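Local coordinates for Mono(ADP-ribosyl)transferase SpvB (Salmonella typhimurium, PDB 2GWM), which probably transfers ADP-ribose from NAD(+) to an arginine of host actin, which blocks actin polymerization and breaks down the cytoskeleton, at residues A[110-115]-A[149-154]. Residues are numbered along the deposited sequence; the frame is centred on the assembly and turned at random.
Sequences MSTSPD and MLFPPN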
ATOM      1  N   MET A 110      -0.237   0.091  -3.095  1.00 21.74           N
ATOM      2  CA  MET A 110       0.661   0.304  -1.927  1.00 22.67           C
ATOM      3  C   MET A 110       0.240   1.572  -1.190  1.00 21.45           C
ATOM      4  O   MET A 110       0.282   2.648  -1.741  1.00 20.91           O
ATOM      5  CB  MET A 110       2.123   0.370  -2.340  1.00 23.34           C
ATOM      6  CG  MET A 110       3.067   0.441  -1.107  1.00 25.06           C
ATOM      7  SD  MET A 110       4.783   0.596  -1.659  1.00 28.75           S
ATOM      8  CE  MET A 110       4.939   2.268  -2.119  1.00 26.96           C
ATOM      9  N   SER A 111      -0.234   1.417   0.049  1.00 21.43           N
ATOM     10  CA  SER A 111      -0.671   2.536   0.850  1.00 21.87           C
ATOM     11  C   SER A 111       0.448   3.021   1.782  1.00 20.73           C
ATOM     12  O   SER A 111       1.110   2.208   2.419  1.00 22.55           O
ATOM     13  CB  SER A 111      -1.848   2.105   1.705  1.00 22.65           C
ATOM     14  OG  SER A 111      -2.279   3.144   2.526  1.00 25.16           O
ATOM     15  N   THR A 112       0.607   4.323   1.839  1.00 19.78           N
ATOM     16  CA  THR A 112       1.663   4.973   2.636  1.00 20.75           C
ATOM     17  C   THR A 112       1.092   6.278   3.210  1.00 20.77           C
ATOM     18  O   THR A 112       0.024   6.703   2.818  1.00 21.31           O
ATOM     19  CB  THR A 112       2.898   5.332   1.783  1.00 21.69           C
ATOM     20  OG1 THR A 112       2.612   6.422   0.894  1.00 21.75           O
ATOM     21  CG2 THR A 112       3.427   4.153   1.035  1.00 22.07           C
ATOM     22  N   SER A 113       1.809   6.892   4.170  1.00 22.86           N
ATOM     23  CA  SER A 113       1.430   8.197   4.684  1.00 23.59           C
ATOM     24  C   SER A 113       2.546   9.204   4.493  1.00 24.10           C
ATOM     25  O   SER A 113       3.705   8.847   4.739  1.00 24.78           O
ATOM     26  CB  SER A 113       1.090   8.084   6.150  1.00 24.75           C
ATOM     27  OG  SER A 113       1.057   9.394   6.702  1.00 26.06           O
ATOM     28  N   PRO A 114       2.236  10.455   4.104  1.00 24.50           N
ATOM     29  CA  PRO A 114       3.249  11.503   4.015  1.00 26.27           C
ATOM     30  C   PRO A 114       3.623  12.019   5.358  1.00 26.62           C
ATOM     31  O   PRO A 114       4.637  12.711   5.441  1.00 30.50           O
ATOM     32  CB  PRO A 114       2.556  12.622   3.220  1.00 26.64           C
ATOM     33  CG  PRO A 114       1.146  12.450   3.507  1.00 25.55           C
ATOM     34  CD  PRO A 114       0.897  10.963   3.758  1.00 24.69           C
ATOM     35  N   ASP A 115       2.835  11.676   6.394  1.00 26.25           N
ATOM     36  CA  ASP A 115       2.862  12.409   7.684  1.00 26.68           C
ATOM     37  C   ASP A 115       3.406  11.575   8.772  1.00 25.78           C
ATOM     38  O   ASP A 115       4.111  12.101   9.622  1.00 26.81           O
ATOM     39  CB  ASP A 115       1.445  12.809   8.128  1.00 27.22           C
ATOM     40  CG  ASP A 115       0.860  13.936   7.313  1.00 30.40           C
ATOM     41  OD1 ASP A 115       1.559  14.524   6.441  1.00 34.30           O
ATOM     42  OD2 ASP A 115      -0.315  14.245   7.587  1.00 37.08           O
ATOM     43  N   MET A 149      -0.934   8.529   0.840  1.00 22.31           N
ATOM     44  CA  MET A 149      -0.420   8.507  -0.519  1.00 21.96           C
ATOM     45  C   MET A 149      -0.517   7.064  -1.005  1.00 21.24           C
ATOM     46  O   MET A 149       0.076   6.152  -0.412  1.00 21.13           O
ATOM     47  CB  MET A 149       1.049   8.921  -0.554  1.00 22.37           C
ATOM     48  CG  MET A 149       1.615   8.658  -1.897  1.00 25.51           C
ATOM     49  SD  MET A 149       2.995   9.677  -2.314  1.00 27.83           S
ATOM     50  CE  MET A 149       1.849  10.817  -2.849  1.00 26.27           C
ATOM     51  N   LEU A 150      -1.333   6.830  -2.034  1.00 20.11           N
ATOM     52  CA  LEU A 150      -1.558   5.502  -2.548  1.00 20.39           C
ATOM     53  C   LEU A 150      -0.793   5.392  -3.873  1.00 19.59           C
ATOM     54  O   LEU A 150      -0.750   6.327  -4.670  1.00 18.62           O
ATOM     55  CB  LEU A 150      -3.069   5.292  -2.802  1.00 19.69           C
ATOM     56  CG  LEU A 150      -3.441   3.869  -3.179  1.00 20.54           C
ATOM     57  CD1 LEU A 150      -3.314   2.946  -2.069  1.00 21.23           C
ATOM     58  CD2 LEU A 150      -4.905   3.858  -3.639  1.00 21.14           C
ATOM     59  N   PHE A 151      -0.190   4.222  -4.081  1.00 19.06           N
ATOM     60  CA  PHE A 151       0.516   3.869  -5.281  1.00 19.37           C
ATOM     61  C   PHE A 151      -0.221   2.755  -5.992  1.00 18.74           C
ATOM     62  O   PHE A 151      -0.743   1.863  -5.365  1.00 19.22           O
ATOM     63  CB  PHE A 151       1.927   3.362  -4.905  1.00 19.97           C
ATOM     64  CG  PHE A 151       2.859   4.435  -4.373  1.00 19.54           C
ATOM     65  CD1 PHE A 151       3.775   5.052  -5.176  1.00 19.25           C
ATOM     66  CD2 PHE A 151       2.753   4.853  -3.068  1.00 19.14           C
ATOM     67  CE1 PHE A 151       4.625   6.035  -4.690  1.00 20.48           C
ATOM     68  CE2 PHE A 151       3.557   5.822  -2.593  1.00 21.67           C
ATOM     69  CZ  PHE A 151       4.485   6.412  -3.395  1.00 20.65           C
ATOM     70  N   PRO A 152      -0.222   2.801  -7.323  1.00 20.02           N
ATOM     71  CA  PRO A 152      -0.839   1.696  -8.053  1.00 20.08           C
ATOM     72  C   PRO A 152      -0.002   0.461  -8.007  1.00 20.31           C
ATOM     73  O   PRO A 152       1.142   0.479  -7.526  1.00 19.89           O
ATOM     74  CB  PRO A 152      -0.915   2.231  -9.488  1.00 19.75           C
ATOM     75  CG  PRO A 152       0.283   3.118  -9.605  1.00 19.92           C
ATOM     76  CD  PRO A 152       0.366   3.780  -8.218  1.00 20.62           C
ATOM     77  N   PRO A 153      -0.550  -0.654  -8.486  1.00 18.66           N
ATOM     78  CA  PRO A 153       0.178  -1.929  -8.487  1.00 19.37           C
ATOM     79  C   PRO A 153       1.528  -1.875  -9.183  1.00 18.60           C
ATOM     80  O   PRO A 153       1.704  -1.125 -10.141  1.00 20.63           O
ATOM     81  CB  PRO A 153      -0.775  -2.871  -9.233  1.00 19.79           C
ATOM     82  CG  PRO A 153      -2.068  -2.318  -8.997  1.00 19.29           C
ATOM     83  CD  PRO A 153      -1.904  -0.829  -9.035  1.00 20.23           C
ATOM     84  N   ASN A 154       2.468  -2.711  -8.685  1.00 19.31           N
ATOM     85  CA  ASN A 154       3.775  -2.954  -9.252  1.00 19.88           C
ATOM     86  C   ASN A 154       4.774  -1.845  -8.962  1.00 20.33           C
ATOM     87  O   ASN A 154       5.688  -1.635  -9.746  1.00 21.04           O
ATOM     88  CB  ASN A 154       3.746  -3.272 -10.734  1.00 19.87           C
ATOM     89  CG  ASN A 154       2.784  -4.362 -11.038  1.00 20.78           C
ATOM     90  OD1 ASN A 154       2.780  -5.384 -10.354  1.00 23.19           O
ATOM     91  ND2 ASN A 154       1.938  -4.141 -12.067  1.00 25.95           N
TER
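Met110 lays its terminal methyl over one face of the Phe151 ring, CE sitting 3.8 Å from the ring centroid and shifted toward the rim at CD2. A bend at chi3 (78°) turns CE onto the ring, while SD stands obliquely farther off in a Met-aromatic contact. Thr112 OG1 meets the same ring at its edge, 3.7 Å from Phe151 CE2. Beneath these side chains, strands 110-112 and 149-151 run antiparallel in the ADP-ribosyltransferase domain of SpvB. Met110 and Phe151 form one hydrogen-bonded pair, Thr112 and Met149 the next. Met149 O is gripped twice, by Thr112 N and by Thr112 OG1, each at 2.9 Å, the N-H bond noticeably bent (137°) and the donors arriving from opposite faces of the carbonyl plane. OG1 gets there because it stands between its own backbone N and carbonyl carbon (chi1 71°). Val79 of strand 78-83 packs against both Thr112 and Met149. On the other face, Ser111 and Leu150 form the non-hydrogen-bonded pair. Ser111 hydrogen-bonds through OG to Glu148 OE2 and through its backbone O to Arg81 NH1; the three are the predicted active-site set of the R-S-E class of ADP-ribosyltransferases, with Ser111 opening the Ser-Thr-Ser motif. Paired backbone bonds and a doubly held carbonyl thus tie the serine's strand to its neighbour, consistent with holding Ser111 beside Glu148.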